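Local structure of transcriptional regulator, MarR family (Silicibacter pomeroyi DSS-3, 3BJ6) at residues Gly82-Arg87 with Tyr98-Arg103. The protein probably binds DNA as a transcription factor of the MarR family, through a winged helix-turn-helix domain. Numbering follows the deposited sequence.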
loop_
_atom_site.group_PDB
_atom_site.type_symbol
_atom_site.label_atom_id
_atom_site.label_comp_id
_atom_site.label_asym_id
_atom_site.label_seq_id
_atom_site.Cartn_x
_atom_site.Cartn_y
_atom_site.Cartn_z
ATOM N N GLY A 82 27.902 8.466 -8.616
ATOM C CA GLY A 82 28.982 8.599 -7.633
ATOM C C GLY A 82 28.519 8.530 -6.174
ATOM O O GLY A 82 29.181 9.080 -5.275
ATOM N N LEU A 83 27.403 7.842 -5.931
ATOM C CA LEU A 83 26.798 7.791 -4.591
ATOM C C LEU A 83 27.080 6.496 -3.832
ATOM O O LEU A 83 26.913 6.439 -2.605
ATOM C CB LEU A 83 25.275 8.041 -4.664
ATOM C CG LEU A 83 24.853 9.286 -5.460
ATOM C CD1 LEU A 83 23.316 9.439 -5.485
ATOM C CD2 LEU A 83 25.501 10.556 -4.838
ATOM N N ILE A 84 27.466 5.451 -4.563
ATOM C CA ILE A 84 27.934 4.214 -3.954
ATOM C C ILE A 84 29.200 3.791 -4.705
ATOM O O ILE A 84 29.463 4.255 -5.807
ATOM C CB ILE A 84 26.865 3.079 -3.997
ATOM C CG1 ILE A 84 26.679 2.513 -5.426
ATOM C CG2 ILE A 84 25.528 3.561 -3.358
ATOM C CD1 ILE A 84 25.805 1.185 -5.472
ATOM N N GLU A 85 29.962 2.891 -4.097
ATOM C CA GLU A 85 31.124 2.299 -4.730
ATOM C C GLU A 85 31.099 0.797 -4.459
ATOM O O GLU A 85 30.451 0.324 -3.505
ATOM C CB GLU A 85 32.405 2.934 -4.183
ATOM C CG GLU A 85 32.637 2.559 -2.724
ATOM C CD GLU A 85 33.831 3.275 -2.114
ATOM O OE1 GLU A 85 34.620 2.611 -1.418
ATOM O OE2 GLU A 85 33.988 4.487 -2.342
ATOM N N ARG A 86 31.760 0.050 -5.332
ATOM C CA ARG A 86 31.851 -1.402 -5.201
ATOM C C ARG A 86 33.266 -1.706 -4.706
ATOM O O ARG A 86 34.238 -1.157 -5.233
ATOM C CB ARG A 86 31.538 -2.122 -6.529
ATOM C CG ARG A 86 31.686 -3.675 -6.479
ATOM C CD ARG A 86 31.592 -4.355 -7.878
ATOM N NE ARG A 86 32.561 -3.780 -8.844
ATOM C CZ ARG A 86 33.855 -4.082 -8.898
ATOM N NH1 ARG A 86 34.390 -4.967 -8.063
ATOM N NH2 ARG A 86 34.618 -3.492 -9.794
ATOM N N ARG A 87 33.384 -2.555 -3.692
ATOM C CA ARG A 87 34.700 -3.019 -3.269
ATOM C C ARG A 87 34.876 -4.498 -3.581
ATOM O O ARG A 87 33.874 -5.215 -3.700
ATOM C CB ARG A 87 34.951 -2.698 -1.792
ATOM C CG ARG A 87 34.762 -1.212 -1.478
ATOM C CD ARG A 87 34.982 -0.919 0.012
ATOM N NE ARG A 87 34.602 0.460 0.321
ATOM C CZ ARG A 87 34.405 0.951 1.545
ATOM N NH1 ARG A 87 34.033 2.224 1.681
ATOM N NH2 ARG A 87 34.578 0.191 2.614
ATOM N N TYR A 98 28.801 -3.461 -1.787
ATOM C CA TYR A 98 28.641 -2.025 -2.023
ATOM C C TYR A 98 28.613 -1.183 -0.761
ATOM O O TYR A 98 28.070 -1.614 0.256
ATOM C CB TYR A 98 27.331 -1.743 -2.783
ATOM C CG TYR A 98 27.284 -2.439 -4.103
ATOM C CD1 TYR A 98 27.820 -1.837 -5.248
ATOM C CD2 TYR A 98 26.748 -3.743 -4.209
ATOM C CE1 TYR A 98 27.791 -2.473 -6.474
ATOM C CE2 TYR A 98 26.722 -4.400 -5.438
ATOM C CZ TYR A 98 27.244 -3.757 -6.549
ATOM O OH TYR A 98 27.201 -4.397 -7.753
ATOM N N TRP A 99 29.135 0.040 -0.882
ATOM C CA TRP A 99 29.159 1.007 0.210
ATOM C C TRP A 99 28.741 2.365 -0.273
ATOM O O TRP A 99 29.111 2.747 -1.369
ATOM C CB TRP A 99 30.582 1.155 0.754
ATOM C CG TRP A 99 31.000 0.081 1.759
ATOM C CD1 TRP A 99 31.018 0.192 3.117
ATOM C CD2 TRP A 99 31.487 -1.217 1.459
ATOM N NE1 TRP A 99 31.476 -0.972 3.693
ATOM C CE2 TRP A 99 31.779 -1.855 2.691
ATOM C CE3 TRP A 99 31.694 -1.920 0.270
ATOM C CZ2 TRP A 99 32.275 -3.161 2.760
ATOM C CZ3 TRP A 99 32.188 -3.201 0.343
ATOM C CH2 TRP A 99 32.466 -3.818 1.575
ATOM N N LEU A 100 28.049 3.135 0.565
ATOM C CA LEU A 100 27.824 4.551 0.260
ATOM C C LEU A 100 29.172 5.288 0.121
ATOM O O LEU A 100 30.138 4.969 0.841
ATOM C CB LEU A 100 27.017 5.222 1.384
ATOM C CG LEU A 100 25.558 4.755 1.536
ATOM C CD1 LEU A 100 24.985 5.209 2.864
ATOM C CD2 LEU A 100 24.704 5.281 0.355
ATOM N N THR A 101 29.234 6.249 -0.803
ATOM C CA THR A 101 30.342 7.205 -0.817
ATOM C C THR A 101 29.979 8.349 0.148
ATOM O O THR A 101 28.835 8.411 0.614
ATOM C CB THR A 101 30.548 7.798 -2.216
ATOM O OG1 THR A 101 29.354 8.489 -2.619
ATOM C CG2 THR A 101 30.898 6.719 -3.229
ATOM N N PRO A 102 30.953 9.224 0.496
ATOM C CA PRO A 102 30.589 10.377 1.330
ATOM C C PRO A 102 29.422 11.215 0.754
ATOM O O PRO A 102 28.564 11.652 1.517
ATOM C CB PRO A 102 31.897 11.190 1.409
ATOM C CG PRO A 102 32.990 10.125 1.292
ATOM C CD PRO A 102 32.408 9.167 0.232
ATOM N N ARG A 103 29.377 11.406 -0.558
ATOM C CA ARG A 103 28.216 12.082 -1.207
ATOM C C ARG A 103 26.899 11.329 -1.019
ATOM O O ARG A 103 25.869 11.926 -0.678
ATOM C CB ARG A 103 28.489 12.312 -2.714
ATOM C CG ARG A 103 27.403 13.139 -3.449
ATOM C CD ARG A 103 27.105 14.514 -2.771
ATOM N NE ARG A 103 25.964 15.185 -3.413
ATOM C CZ ARG A 103 25.103 16.000 -2.792
ATOM N NH1 ARG A 103 25.235 16.272 -1.484
ATOM N NH2 ARG A 103 24.092 16.537 -3.476
#
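Arg-87 lies across one face of the Trp-99 indole in the antiparallel hairpin that forms the wing of this winged helix-turn-helix domain. From CB outward its chain passes over the ring atom by atom: Arg-87 CB sits 3.5 Å from Trp-99 CZ3, CG is next to CE3 and CZ3, and CD reaches over the six-membered ring in a CH-pi contact, 23° off the normal. CG and CD continue in an extended line to NE, which carries CZ to a point 3.6 Å from the centroid of the five-membered ring; the guanidinium and indole planes differ by only 7°, a stacked cation-pi pair. At the guanidinium edge, Arg-87 NE donates to Glu-85 OE1 at 2.8 Å, approaching the anti side of the carboxylate; salt bridge and stack together would limit rotation of the guanidinium. A serine in place of Trp-99 would probably leave that group without its flat support and freer to turn about the Glu-85 bond. Glu-85 and Trp-99 form a hydrogen-bonded antiparallel pair, Glu-85 N to Trp-99 O and Trp-99 N to Glu-85 O both at 2.9 Å. On the Tyr-98 side of the hairpin, Ile-84 CD1 meets Tyr-98 CD1 at 3.6 Å, and Ile-84 also packs on Leu-75 and Val-78 of helix 68-80. Thr-101, N-cap of helix 102-123, uses one atom twice: OG1 accepts from Gly-104 N and donates to Gly-82 O at 2.7 Å, tilted 20° from the carbonyl plane.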